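Local coordinates for protein 3',5'-cyclic-nucleotide phosphodiesterase 1 (Saccharomyces cerevisiae, PDB 4OJV) that belongs to the class-II phosphodiesterases of the metallo-hydrolase clan, holds two zinc ions in each chain and assembles from two subunits, at residues V139-I144 / L173-L178; I207-H212 / F227-D232; C282-K287 / H294-Y299. All coordinates share one frame; numbering follows the deposited sequence.

Interaction 1 of 3, residues V139-I144 / L173-L178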
ATOM      1  N   VAL A 139       2.119   7.135  -3.326  1.00  9.46           N
ATOM      2  CA  VAL A 139       0.775   7.583  -2.954  1.00  9.38           C
ATOM      3  C   VAL A 139       0.834   8.811  -2.031  1.00  9.64           C
ATOM      4  O   VAL A 139      -0.023   9.694  -2.118  1.00 10.55           O
ATOM      5  CB  VAL A 139      -0.066   6.430  -2.391  1.00 10.08           C
ATOM      6  CG1 VAL A 139      -1.439   6.927  -1.957  1.00 11.64           C
ATOM      7  CG2 VAL A 139      -0.204   5.322  -3.438  1.00 11.11           C
ATOM      8  N   ASN A 140       1.866   8.894  -1.181  1.00  9.19           N
ATOM      9  CA  ASN A 140       2.011  10.033  -0.267  1.00  9.57           C
ATOM     10  C   ASN A 140       2.436  11.317  -0.991  1.00  9.57           C
ATOM     11  O   ASN A 140       2.256  12.407  -0.452  1.00 10.86           O
ATOM     12  CB  ASN A 140       3.079   9.796   0.820  1.00  9.63           C
ATOM     13  CG  ASN A 140       2.789   8.657   1.793  1.00  9.27           C
ATOM     14  OD1 ASN A 140       3.701   8.283   2.530  1.00  9.89           O
ATOM     15  ND2 ASN A 140       1.574   8.140   1.847  1.00  9.67           N
ATOM     16  N   SER A 141       3.025  11.196  -2.177  1.00 10.03           N
ATOM     17  CA  SER A 141       3.704  12.333  -2.809  1.00 11.05           C
ATOM     18  C   SER A 141       2.868  13.607  -3.044  1.00 10.93           C
ATOM     19  O   SER A 141       3.413  14.702  -2.952  1.00 12.02           O
ATOM     20  CB  SER A 141       4.459  11.896  -4.074  1.00 11.11           C
ATOM     21  OG  SER A 141       3.576  11.430  -5.085  1.00 11.70           O
ATOM     22  N   PRO A 142       1.551  13.494  -3.314  1.00 11.43           N
ATOM     23  CA  PRO A 142       0.799  14.747  -3.518  1.00 12.85           C
ATOM     24  C   PRO A 142       0.724  15.638  -2.274  1.00 12.80           C
ATOM     25  O   PRO A 142       0.414  16.823  -2.394  1.00 13.56           O
ATOM     26  CB  PRO A 142      -0.589  14.261  -3.953  1.00 12.86           C
ATOM     27  CG  PRO A 142      -0.329  12.913  -4.555  1.00 12.54           C
ATOM     28  CD  PRO A 142       0.744  12.324  -3.694  1.00 11.70           C
ATOM     29  N   SER A 143       1.056  15.095  -1.102  1.00 12.05           N
ATOM     30  CA  SER A 143       1.128  15.918   0.118  1.00 12.11           C
ATOM     31  C   SER A 143       2.100  17.084  -0.041  1.00 12.52           C
ATOM     32  O   SER A 143       1.954  18.100   0.637  1.00 13.81           O
ATOM     33  CB  SER A 143       1.537  15.076   1.333  1.00 12.29           C
ATOM     34  OG  SER A 143       2.870  14.599   1.211  1.00 15.48           O
ATOM     35  N   ILE A 144       3.083  16.946  -0.925  1.00 12.47           N
ATOM     36  CA  ILE A 144       4.076  17.993  -1.137  1.00 14.57           C
ATOM     37  C   ILE A 144       3.425  19.301  -1.625  1.00 14.94           C
ATOM     38  O   ILE A 144       4.000  20.369  -1.451  1.00 18.31           O
ATOM     39  CB  ILE A 144       5.182  17.520  -2.109  1.00 16.17           C
ATOM     40  CG1 ILE A 144       5.949  16.334  -1.525  1.00 17.48           C
ATOM     41  CG2 ILE A 144       6.165  18.634  -2.406  1.00 21.08           C
ATOM     42  CD1 ILE A 144       6.601  15.425  -2.555  1.00 21.53           C
ATOM     43  N   LEU A 173       0.868   7.846 -16.255  1.00 11.13           N
ATOM     44  CA  LEU A 173       0.070   6.643 -16.472  1.00 11.59           C
ATOM     45  C   LEU A 173      -0.109   5.877 -15.148  1.00 10.41           C
ATOM     46  O   LEU A 173      -1.225   5.685 -14.672  1.00 11.97           O
ATOM     47  CB  LEU A 173       0.716   5.769 -17.556  1.00 13.11           C
ATOM     48  CG  LEU A 173       0.912   6.429 -18.927  1.00 15.34           C
ATOM     49  CD1 LEU A 173       1.891   5.640 -19.782  1.00 17.48           C
ATOM     50  CD2 LEU A 173      -0.411   6.622 -19.661  1.00 17.73           C
ATOM     51  N   ILE A 174       1.010   5.487 -14.542  1.00  9.57           N
ATOM     52  CA  ILE A 174       1.011   4.859 -13.218  1.00  9.53           C
ATOM     53  C   ILE A 174       0.831   5.916 -12.120  1.00  9.75           C
ATOM     54  O   ILE A 174       0.215   5.661 -11.080  1.00  9.93           O
ATOM     55  CB  ILE A 174       2.308   4.037 -13.030  1.00  9.63           C
ATOM     56  CG1 ILE A 174       2.320   2.833 -13.989  1.00 10.80           C
ATOM     57  CG2 ILE A 174       2.500   3.620 -11.569  1.00 10.88           C
ATOM     58  CD1 ILE A 174       1.183   1.858 -13.788  1.00 12.78           C
ATOM     59  N   TRP A 175       1.362   7.109 -12.361  1.00  9.41           N
ATOM     60  CA  TRP A 175       1.217   8.226 -11.429  1.00  9.51           C
ATOM     61  C   TRP A 175       1.422   9.510 -12.177  1.00  9.70           C
ATOM     62  O   TRP A 175       2.224   9.537 -13.115  1.00 10.38           O
ATOM     63  CB  TRP A 175       2.250   8.122 -10.306  1.00  9.21           C
ATOM     64  CG  TRP A 175       1.839   8.871  -9.072  1.00  9.12           C
ATOM     65  CD1 TRP A 175       2.438   9.988  -8.509  1.00  9.58           C
ATOM     66  CD2 TRP A 175       0.711   8.541  -8.211  1.00  9.65           C
ATOM     67  NE1 TRP A 175       1.757  10.377  -7.373  1.00 10.00           N
ATOM     68  CE2 TRP A 175       0.705   9.534  -7.142  1.00  9.88           C
ATOM     69  CE3 TRP A 175      -0.265   7.554  -8.230  1.00  9.57           C
ATOM     70  CZ2 TRP A 175      -0.239   9.507  -6.126  1.00 10.48           C
ATOM     71  CZ3 TRP A 175      -1.220   7.545  -7.215  1.00 10.34           C
ATOM     72  CH2 TRP A 175      -1.201   8.494  -6.184  1.00 10.33           C
ATOM     73  N   PRO A 176       0.731  10.598 -11.769  1.00 10.14           N
ATOM     74  CA  PRO A 176       1.060  11.888 -12.384  1.00 10.58           C
ATOM     75  C   PRO A 176       2.555  12.159 -12.287  1.00 10.89           C
ATOM     76  O   PRO A 176       3.191  11.829 -11.272  1.00 11.60           O
ATOM     77  CB  PRO A 176       0.264  12.880 -11.534  1.00 12.28           C
ATOM     78  CG  PRO A 176      -0.945  12.089 -11.129  1.00 13.64           C
ATOM     79  CD  PRO A 176      -0.383  10.727 -10.809  1.00 11.60           C
ATOM     80  N   ASP A 177       3.122  12.734 -13.348  1.00 11.26           N
ATOM     81  CA  ASP A 177       4.555  12.969 -13.378  1.00 11.58           C
ATOM     82  C   ASP A 177       4.895  14.232 -12.584  1.00 12.42           C
ATOM     83  O   ASP A 177       5.112  15.318 -13.136  1.00 12.73           O
ATOM     84  CB  ASP A 177       5.087  13.042 -14.811  1.00 12.37           C
ATOM     85  CG  ASP A 177       6.598  13.162 -14.859  1.00 14.00           C
ATOM     86  OD1 ASP A 177       7.231  13.298 -13.780  1.00 14.56           O
ATOM     87  OD2 ASP A 177       7.144  13.120 -15.986  1.00 14.82           O
ATOM     88  N   LEU A 178       4.972  14.072 -11.268  1.00 12.66           N
ATOM     89  CA  LEU A 178       5.220  15.197 -10.374  1.00 13.45           C
ATOM     90  C   LEU A 178       6.612  15.759 -10.571  1.00 13.53           C
ATOM     91  O   LEU A 178       6.847  16.918 -10.240  1.00 15.28           O
ATOM     92  CB  LEU A 178       5.001  14.803  -8.912  1.00 14.75           C
ATOM     93  CG  LEU A 178       3.611  14.252  -8.589  1.00 16.01           C
ATOM     94  CD1 LEU A 178       3.510  13.961  -7.100  1.00 17.08           C
ATOM     95  CD2 LEU A 178       2.504  15.191  -9.038  1.00 18.16           C
TER
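Trp-175 sends its CG anti to the backbone N (chi1 -157°), toward segment 139-144, and chi2 of -114° turns the indole so that NE1 lies by OG of Ser-141, which sits between that residue's own N and carbonyl carbon (chi1 65°). The bond from Trp-175 NE1 to Ser-141 OG, 3.1 Å, is bent and weak; the stronger polar partner of that hydroxyl is Val-138 O, one turn back in helix 135-140. Leu-178 presses CD1 onto the same oxygen, a tight 3.2 Å from Ser-141 OG. Farther round the indole, Pro-142 meets the edge near the ring plane, its CG 3.8 Å from Trp-175 CZ2, while the CA of Val-139 approaches CZ2 obliquely at a similar distance. Pro-176 lays its CD over one indole face toward the rim, 3.4 Å above the plane. The loop 173-178 is thus held by Trp-175 and Leu-178 together to the end of helix 135-140 and the 3-10 turn after it. This is a dimer-interface site: Asn-140 ND2 bonds to Pro-15 O and Glu-17 OE2 of the second subunit, and Trp-175 packs on Asp-132 of that subunit, a residue of its dinuclear zinc site.

Interaction 2 of 3, residues I207-H212 / F227-D232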
ATOM      1  N   ILE A 207      26.866   5.857   1.289  1.00 13.09           N
ATOM      2  CA  ILE A 207      27.685   5.095   0.352  1.00 13.48           C
ATOM      3  C   ILE A 207      26.842   3.931  -0.179  1.00 12.09           C
ATOM      4  O   ILE A 207      26.551   2.995   0.568  1.00 12.39           O
ATOM      5  CB  ILE A 207      28.993   4.554   0.997  1.00 14.07           C
ATOM      6  CG1 ILE A 207      29.563   5.533   2.044  1.00 16.63           C
ATOM      7  CG2 ILE A 207      30.006   4.233  -0.095  1.00 15.94           C
ATOM      8  CD1 ILE A 207      30.694   4.963   2.882  1.00 17.53           C
ATOM      9  N   PRO A 208      26.434   3.996  -1.459  1.00 12.30           N
ATOM     10  CA  PRO A 208      25.572   2.956  -2.027  1.00 12.29           C
ATOM     11  C   PRO A 208      26.351   1.889  -2.802  1.00 12.87           C
ATOM     12  O   PRO A 208      27.327   2.209  -3.493  1.00 13.90           O
ATOM     13  CB  PRO A 208      24.687   3.750  -2.986  1.00 12.29           C
ATOM     14  CG  PRO A 208      25.582   4.842  -3.481  1.00 13.29           C
ATOM     15  CD  PRO A 208      26.528   5.170  -2.350  1.00 12.65           C
ATOM     16  N   PHE A 209      25.904   0.640  -2.682  1.00 11.98           N
ATOM     17  CA  PHE A 209      26.522  -0.493  -3.363  1.00 12.80           C
ATOM     18  C   PHE A 209      25.447  -1.315  -4.040  1.00 12.70           C
ATOM     19  O   PHE A 209      24.409  -1.605  -3.440  1.00 13.05           O
ATOM     20  CB  PHE A 209      27.268  -1.361  -2.354  1.00 14.42           C
ATOM     21  CG  PHE A 209      28.495  -0.700  -1.800  1.00 15.23           C
ATOM     22  CD1 PHE A 209      28.394   0.193  -0.738  1.00 15.19           C
ATOM     23  CD2 PHE A 209      29.750  -0.964  -2.343  1.00 17.16           C
ATOM     24  CE1 PHE A 209      29.523   0.823  -0.232  1.00 17.31           C
ATOM     25  CE2 PHE A 209      30.885  -0.335  -1.837  1.00 18.07           C
ATOM     26  CZ  PHE A 209      30.765   0.558  -0.784  1.00 18.30           C
ATOM     27  N   LYS A 210      25.708  -1.714  -5.278  1.00 13.05           N
ATOM     28  CA  LYS A 210      24.772  -2.536  -6.016  1.00 12.91           C
ATOM     29  C   LYS A 210      24.893  -4.003  -5.594  1.00 13.26           C
ATOM     30  O   LYS A 210      25.995  -4.507  -5.356  1.00 13.94           O
ATOM     31  CB  LYS A 210      25.032  -2.371  -7.507  1.00 13.95           C
ATOM     32  CG  LYS A 210      23.943  -2.918  -8.406  1.00 14.64           C
ATOM     33  CD  LYS A 210      24.252  -2.615  -9.867  1.00 17.13           C
ATOM     34  CE  LYS A 210      25.342  -3.528 -10.406  1.00 18.60           C
ATOM     35  NZ  LYS A 210      25.674  -3.242 -11.832  1.00 24.20           N
ATOM     36  N   VAL A 211      23.754  -4.687  -5.504  1.00 12.78           N
ATOM     37  CA  VAL A 211      23.703  -6.115  -5.184  1.00 12.27           C
ATOM     38  C   VAL A 211      22.715  -6.815  -6.131  1.00 12.30           C
ATOM     39  O   VAL A 211      21.973  -6.149  -6.868  1.00 11.87           O
ATOM     40  CB  VAL A 211      23.346  -6.391  -3.694  1.00 12.32           C
ATOM     41  CG1 VAL A 211      24.372  -5.773  -2.750  1.00 13.48           C
ATOM     42  CG2 VAL A 211      21.935  -5.919  -3.352  1.00 12.94           C
ATOM     43  N   HIS A 212      22.713  -8.147  -6.115  1.00 12.42           N
ATOM     44  CA  HIS A 212      21.778  -8.932  -6.926  1.00 12.80           C
ATOM     45  C   HIS A 212      20.485  -9.232  -6.210  1.00 12.34           C
ATOM     46  O   HIS A 212      20.479  -9.523  -5.011  1.00 12.97           O
ATOM     47  CB  HIS A 212      22.391 -10.258  -7.353  1.00 13.87           C
ATOM     48  CG  HIS A 212      23.611 -10.127  -8.223  1.00 14.65           C
ATOM     49  ND1 HIS A 212      23.580  -9.644  -9.481  1.00 17.01           N
ATOM     50  CD2 HIS A 212      24.927 -10.447  -7.956  1.00 14.92           C
ATOM     51  CE1 HIS A 212      24.828  -9.670  -9.992  1.00 16.71           C
ATOM     52  NE2 HIS A 212      25.648 -10.160  -9.059  1.00 18.81           N
ATOM     53  N   PHE A 227      22.561  -1.773  -1.319  1.00 10.83           N
ATOM     54  CA  PHE A 227      22.856  -1.647   0.104  1.00 11.16           C
ATOM     55  C   PHE A 227      23.345  -0.219   0.337  1.00 10.67           C
ATOM     56  O   PHE A 227      24.159   0.301  -0.441  1.00 12.51           O
ATOM     57  CB  PHE A 227      23.998  -2.582   0.491  1.00 11.97           C
ATOM     58  CG  PHE A 227      23.619  -4.042   0.670  1.00 11.43           C
ATOM     59  CD1 PHE A 227      22.377  -4.571   0.302  1.00 11.14           C
ATOM     60  CD2 PHE A 227      24.570  -4.912   1.201  1.00 12.62           C
ATOM     61  CE1 PHE A 227      22.100  -5.922   0.490  1.00 11.74           C
ATOM     62  CE2 PHE A 227      24.299  -6.256   1.382  1.00 13.04           C
ATOM     63  CZ  PHE A 227      23.064  -6.766   1.029  1.00 12.22           C
ATOM     64  N   TYR A 228      22.851   0.415   1.394  1.00 10.71           N
ATOM     65  CA  TYR A 228      23.304   1.748   1.770  1.00 11.13           C
ATOM     66  C   TYR A 228      24.054   1.732   3.082  1.00 11.62           C
ATOM     67  O   TYR A 228      23.543   1.237   4.090  1.00 12.10           O
ATOM     68  CB  TYR A 228      22.103   2.679   1.924  1.00 10.89           C
ATOM     69  CG  TYR A 228      21.445   3.095   0.632  1.00 10.19           C
ATOM     70  CD1 TYR A 228      22.012   4.078  -0.173  1.00 10.63           C
ATOM     71  CD2 TYR A 228      20.234   2.526   0.225  1.00 10.36           C
ATOM     72  CE1 TYR A 228      21.405   4.479  -1.350  1.00 10.64           C
ATOM     73  CE2 TYR A 228      19.621   2.918  -0.954  1.00 10.54           C
ATOM     74  CZ  TYR A 228      20.210   3.897  -1.737  1.00 10.20           C
ATOM     75  OH  TYR A 228      19.639   4.319  -2.919  1.00 11.32           O
ATOM     76  N   ILE A 229      25.259   2.299   3.073  1.00 11.67           N
ATOM     77  CA  ILE A 229      25.973   2.607   4.314  1.00 12.16           C
ATOM     78  C   ILE A 229      25.714   4.065   4.674  1.00 10.81           C
ATOM     79  O   ILE A 229      25.905   4.952   3.838  1.00 12.16           O
ATOM     80  CB  ILE A 229      27.500   2.393   4.199  1.00 12.24           C
ATOM     81  CG1 ILE A 229      27.806   0.984   3.673  1.00 13.47           C
ATOM     82  CG2 ILE A 229      28.183   2.670   5.543  1.00 13.85           C
ATOM     83  CD1 ILE A 229      29.276   0.719   3.411  1.00 14.37           C
ATOM     84  N   PHE A 230      25.277   4.304   5.908  1.00 10.46           N
ATOM     85  CA  PHE A 230      25.199   5.660   6.455  1.00 11.36           C
ATOM     86  C   PHE A 230      26.246   5.792   7.542  1.00 11.11           C
ATOM     87  O   PHE A 230      26.261   5.004   8.478  1.00 11.75           O
ATOM     88  CB  PHE A 230      23.799   5.979   6.996  1.00 11.79           C
ATOM     89  CG  PHE A 230      22.739   5.994   5.932  1.00 11.77           C
ATOM     90  CD1 PHE A 230      22.062   4.826   5.584  1.00 11.91           C
ATOM     91  CD2 PHE A 230      22.456   7.166   5.234  1.00 12.51           C
ATOM     92  CE1 PHE A 230      21.101   4.844   4.584  1.00 12.48           C
ATOM     93  CE2 PHE A 230      21.496   7.186   4.232  1.00 13.10           C
ATOM     94  CZ  PHE A 230      20.827   6.018   3.907  1.00 12.15           C
ATOM     95  N   ARG A 231      27.115   6.791   7.399  1.00 12.75           N
ATOM     96  CA  ARG A 231      28.195   7.012   8.357  1.00 12.75           C
ATOM     97  C   ARG A 231      28.083   8.387   8.992  1.00 11.77           C
ATOM     98  O   ARG A 231      28.064   9.400   8.291  1.00 13.17           O
ATOM     99  CB  ARG A 231      29.554   6.853   7.681  1.00 13.78           C
ATOM    100  CG  ARG A 231      30.733   7.207   8.590  1.00 14.36           C
ATOM    101  CD  ARG A 231      32.063   6.766   7.998  1.00 16.49           C
ATOM    102  NE  ARG A 231      32.291   7.408   6.712  1.00 15.84           N
ATOM    103  CZ  ARG A 231      32.949   6.862   5.698  1.00 16.52           C
ATOM    104  NH1 ARG A 231      33.476   5.644   5.815  1.00 18.92           N
ATOM    105  NH2 ARG A 231      33.084   7.540   4.563  1.00 17.80           N
ATOM    106  N   ASP A 232      27.999   8.418  10.317  1.00 12.53           N
ATOM    107  CA  ASP A 232      28.065   9.679  11.039  1.00 13.18           C
ATOM    108  C   ASP A 232      29.520  10.139  11.050  1.00 14.35           C
ATOM    109  O   ASP A 232      30.379   9.444  11.585  1.00 15.05           O
ATOM    110  CB  ASP A 232      27.577   9.502  12.468  1.00 14.36           C
ATOM    111  CG  ASP A 232      27.723  10.759  13.280  1.00 15.07           C
ATOM    112  OD1 ASP A 232      27.220  11.798  12.833  1.00 15.23           O
ATOM    113  OD2 ASP A 232      28.358  10.705  14.347  1.00 16.66           O
TER
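Ile-207 to Phe-209 pair antiparallel with Ile-229 to Phe-227, the short strand axes approaching to 4.7 Å with their directions 163° apart. This is the long beta hairpin of strands 204-215 and 222-232, part of one of the two large mixed sheets of the metallo-hydrolase fold. Ile-207 with Ile-229 and Phe-209 with Phe-227 are hydrogen-bonded pairs, each joined in both directions; Phe-227 N to Phe-209 O measures 2.8 Å. Between them Pro-208 faces Tyr-228 in a non-hydrogen-bonded pair, where its lack of an N-H costs no bond to the partner strand, and its CA-H points at Phe-227 O. On the face bearing Pro-208, the proline CB lies 3.7 Å from CE1 of Tyr-228, whose hydroxyl bonds to Ile-126 O. On the face bearing Phe-209 and Ile-229, Phe-209 CE1 touches Ile-229 CD1 at 3.7 Å, and Phe-260 of helix 256-267 meets both Phe-209 and Phe-227 edge-to-face. Arg-231, bent at chi3 (60°), spreads one guanidinium face over Ile-207 CD1 while its NH2 makes a salt bridge to Asp-205. Val-211, two residues beyond Phe-209 and diagonal to the Phe-209/Phe-227 pair, adds a CH-pi contact: its CG1 sits above the middle of the Phe-227 ring, 3.8 Å from the centroid and 7° off the ring normal.

Interaction 3 of 3, residues C282-K287 / H294-Y299. With SO4 (sulfate ion), chain B.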
ATOM      1  N   CYS A 282      12.531 -15.659   3.906  1.00 12.56           N
ATOM      2  CA  CYS A 282      11.976 -17.001   4.020  1.00 13.49           C
ATOM      3  C   CYS A 282      12.695 -17.820   5.080  1.00 13.80           C
ATOM      4  O   CYS A 282      13.900 -17.625   5.306  1.00 13.79           O
ATOM      5  CB  CYS A 282      12.136 -17.742   2.702  1.00 15.92           C
ATOM      6  SG  CYS A 282      11.374 -16.934   1.292  1.00 17.66           S
ATOM      7  N   PRO A 283      11.973 -18.766   5.719  1.00 14.93           N
ATOM      8  CA  PRO A 283      12.612 -19.741   6.601  1.00 15.66           C
ATOM      9  C   PRO A 283      13.348 -20.802   5.788  1.00 15.24           C
ATOM     10  O   PRO A 283      13.282 -20.810   4.553  1.00 17.32           O
ATOM     11  CB  PRO A 283      11.427 -20.370   7.333  1.00 16.90           C
ATOM     12  CG  PRO A 283      10.306 -20.282   6.355  1.00 19.10           C
ATOM     13  CD  PRO A 283      10.515 -18.979   5.626  1.00 16.46           C
ATOM     14  N   LEU A 284      14.020 -21.714   6.486  1.00 16.07           N
ATOM     15  CA  LEU A 284      14.750 -22.794   5.819  1.00 18.01           C
ATOM     16  C   LEU A 284      13.870 -23.705   4.964  1.00 19.62           C
ATOM     17  O   LEU A 284      14.342 -24.231   3.950  1.00 24.59           O
ATOM     18  CB  LEU A 284      15.529 -23.628   6.834  1.00 18.51           C
ATOM     19  CG  LEU A 284      16.749 -22.958   7.473  1.00 18.50           C
ATOM     20  CD1 LEU A 284      17.250 -23.798   8.638  1.00 19.75           C
ATOM     21  CD2 LEU A 284      17.858 -22.721   6.456  1.00 20.41           C
ATOM     22  N   SER A 285      12.607 -23.886   5.360  1.00 19.96           N
ATOM     23  CA  SER A 285      11.687 -24.754   4.610  1.00 26.88           C
ATOM     24  C   SER A 285      11.582 -24.277   3.161  1.00 32.81           C
ATOM     25  O   SER A 285      11.153 -23.151   2.898  1.00 37.17           O
ATOM     26  CB  SER A 285      10.314 -24.828   5.285  1.00 31.16           C
ATOM     27  OG  SER A 285       9.699 -23.554   5.360  1.00 37.82           O
ATOM     28  N   SER A 286      11.986 -25.154   2.240  1.00 40.68           N
ATOM     29  CA  SER A 286      12.263 -24.813   0.829  1.00 44.99           C
ATOM     30  C   SER A 286      11.383 -23.730   0.184  1.00 44.87           C
ATOM     31  O   SER A 286      11.659 -22.538   0.336  1.00 47.83           O
ATOM     32  CB  SER A 286      12.290 -26.083  -0.036  1.00 49.90           C
ATOM     33  OG  SER A 286      13.426 -26.878   0.257  1.00 55.50           O
ATOM     34  N   LYS A 287      10.340 -24.157  -0.532  1.00 47.81           N
ATOM     35  CA  LYS A 287       9.466 -23.269  -1.317  1.00 45.44           C
ATOM     36  C   LYS A 287      10.246 -22.324  -2.251  1.00 41.03           C
ATOM     37  O   LYS A 287      10.362 -21.128  -1.969  1.00 39.46           O
ATOM     38  CB  LYS A 287       8.505 -22.487  -0.406  1.00 45.56           C
ATOM     39  CG  LYS A 287       7.346 -23.307   0.135  1.00 46.57           C
ATOM     40  CD  LYS A 287       6.346 -22.431   0.873  1.00 48.26           C
ATOM     41  CE  LYS A 287       5.103 -23.218   1.260  1.00 44.71           C
ATOM     42  NZ  LYS A 287       4.063 -22.349   1.877  1.00 44.31           N
ATOM     43  N   HIS A 294      15.872 -13.730  -2.973  1.00 13.01           N
ATOM     44  CA  HIS A 294      15.868 -13.436  -1.538  1.00 12.34           C
ATOM     45  C   HIS A 294      16.800 -14.318  -0.759  1.00 12.34           C
ATOM     46  O   HIS A 294      17.450 -15.212  -1.327  1.00 14.29           O
ATOM     47  CB  HIS A 294      14.447 -13.564  -0.991  1.00 12.57           C
ATOM     48  CG  HIS A 294      13.501 -12.517  -1.519  1.00 11.21           C
ATOM     49  ND1 HIS A 294      13.683 -11.200  -1.294  1.00 11.02           N
ATOM     50  CD2 HIS A 294      12.362 -12.626  -2.301  1.00 12.04           C
ATOM     51  CE1 HIS A 294      12.694 -10.505  -1.882  1.00 11.40           C
ATOM     52  NE2 HIS A 294      11.887 -11.377  -2.501  1.00 12.70           N
ATOM     53  N   LEU A 295      16.861 -14.074   0.549  1.00 12.45           N
ATOM     54  CA  LEU A 295      17.635 -14.895   1.471  1.00 12.28           C
ATOM     55  C   LEU A 295      16.765 -15.800   2.327  1.00 13.35           C
ATOM     56  O   LEU A 295      15.608 -15.484   2.625  1.00 13.54           O
ATOM     57  CB  LEU A 295      18.496 -14.011   2.383  1.00 12.83           C
ATOM     58  CG  LEU A 295      19.534 -13.093   1.731  1.00 12.96           C
ATOM     59  CD1 LEU A 295      20.242 -12.263   2.791  1.00 13.85           C
ATOM     60  CD2 LEU A 295      20.555 -13.864   0.907  1.00 15.31           C
ATOM     61  N   SER A 296      17.347 -16.936   2.710  1.00 14.03           N
ATOM     62  CA  SER A 296      16.842 -17.779   3.784  1.00 14.91           C
ATOM     63  C   SER A 296      17.934 -17.814   4.860  1.00 13.93           C
ATOM     64  O   SER A 296      19.016 -17.263   4.650  1.00 14.44           O
ATOM     65  CB  SER A 296      16.557 -19.183   3.270  1.00 16.19           C
ATOM     66  OG  SER A 296      17.772 -19.899   3.157  1.00 19.13           O
ATOM     67  N   PRO A 297      17.667 -18.452   6.019  1.00 14.26           N
ATOM     68  CA  PRO A 297      18.655 -18.331   7.091  1.00 14.05           C
ATOM     69  C   PRO A 297      20.052 -18.859   6.772  1.00 14.68           C
ATOM     70  O   PRO A 297      21.032 -18.271   7.226  1.00 15.43           O
ATOM     71  CB  PRO A 297      18.006 -19.098   8.252  1.00 14.62           C
ATOM     72  CG  PRO A 297      16.547 -18.892   8.015  1.00 14.87           C
ATOM     73  CD  PRO A 297      16.418 -19.052   6.524  1.00 14.97           C
ATOM     74  N   ILE A 298      20.150 -19.921   5.977  1.00 14.05           N
ATOM     75  CA  ILE A 298      21.460 -20.453   5.617  1.00 16.21           C
ATOM     76  C   ILE A 298      22.226 -19.460   4.739  1.00 15.55           C
ATOM     77  O   ILE A 298      23.417 -19.248   4.938  1.00 15.75           O
ATOM     78  CB  ILE A 298      21.377 -21.866   4.978  1.00 18.38           C
ATOM     79  CG1 ILE A 298      22.778 -22.434   4.705  1.00 20.49           C
ATOM     80  CG2 ILE A 298      20.523 -21.866   3.715  1.00 19.45           C
ATOM     81  CD1 ILE A 298      23.639 -22.569   5.945  1.00 23.27           C
ATOM     82  N   TYR A 299      21.538 -18.818   3.798  1.00 15.20           N
ATOM     83  CA  TYR A 299      22.198 -17.859   2.926  1.00 15.42           C
ATOM     84  C   TYR A 299      22.601 -16.583   3.670  1.00 13.72           C
ATOM     85  O   TYR A 299      23.698 -16.050   3.457  1.00 15.03           O
ATOM     86  CB  TYR A 299      21.349 -17.551   1.694  1.00 17.39           C
ATOM     87  CG  TYR A 299      21.126 -18.775   0.833  1.00 21.58           C
ATOM     88  CD1 TYR A 299      22.162 -19.309   0.062  1.00 25.36           C
ATOM     89  CD2 TYR A 299      19.886 -19.409   0.800  1.00 24.88           C
ATOM     90  CE1 TYR A 299      21.961 -20.438  -0.723  1.00 27.65           C
ATOM     91  CE2 TYR A 299      19.673 -20.537   0.020  1.00 26.97           C
ATOM     92  CZ  TYR A 299      20.711 -21.045  -0.737  1.00 29.22           C
ATOM     93  OH  TYR A 299      20.496 -22.161  -1.509  1.00 34.89           O
TER
HETATM   94  S   SO4 B 401       9.880  -9.060  -3.493  1.00 17.23           S
HETATM   95  O1  SO4 B 401       8.715  -8.398  -4.141  1.00 17.96           O
HETATM   96  O2  SO4 B 401       9.618 -10.528  -3.412  1.00 17.99           O
HETATM   97  O3  SO4 B 401      11.136  -8.786  -4.262  1.00 16.87           O
HETATM   98  O4  SO4 B 401       9.968  -8.508  -2.117  1.00 19.18           O
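Cys-282 and Pro-297 meet where a loop leaving strand 273-279 folds back over the start of helix 297-311, a partly buried contact made by backbone atoms, the Pro-297 ring and the Leu-284 side chain. One weak backbone bond crosses it, Cys-282 N to Leu-295 O at 3.3 Å. The carbonyl of Cys-282 faces carbon instead: the CA-H of Ser-296 points at Cys-282 O, with 3.3 Å between CA and O, and Pro-297 CD comes to 3.1 Å from the same atom. This oxygen is buried by the contact and has no hydrogen-bonding partner in the model; within the contact its close neighbours are C-H groups of Ser-296 and Pro-297. Ser-296 occupies the N-cap position, and Pro-297 begins the helix proper. The exposed Leu-284 closes over that first turn. Its CD2 reaches Pro-297 CD and also lies 3.9 Å from Ile-298 CB, its side chain crossing that of Ile-298 at about a right angle. Behind the loop, helix 336-350 supplies Glu-343, which accepts a bond from Leu-284 N and packs against both prolines. At the other end of the contact the chain runs beside the zinc site. His-294 meets the rings of His-213 and His-326, both zinc ligands, and its ND1 is bonded to Glu-279 OE1. His-294 NE2 gives a short, nearly straight 2.6 Å bond (161° at the hydrogen) to O2 of a sulfate, probably from the crystallisation liquor, and this O2 lies near the ring plane at its edge; Lys-328 NZ holds the same sulfate.

Overall arrangement
Along the chain the three contacts follow one another, each closing before the next opens. Interaction 1 lies at the interface with the second subunit, its centre about 22 Å from the centre of its own chain, beside the sheet that contains strands 121-125 and 186-190. Interaction 2 is built into the other large sheet, and interaction 3 follows strand 273-279 of that same sheet. The centres of interactions 1 and 2 are 27 Å apart, those of 1 and 3 35 Å. Interactions 2 and 3 are closer, 23 Å between centres and about 6 Å between nearest atoms, without touching. Interaction 3 borders the zinc site of its own subunit, whereas interaction 1 packs against that of the second, which is consistent with both subunits sharing in the surroundings of each zinc site.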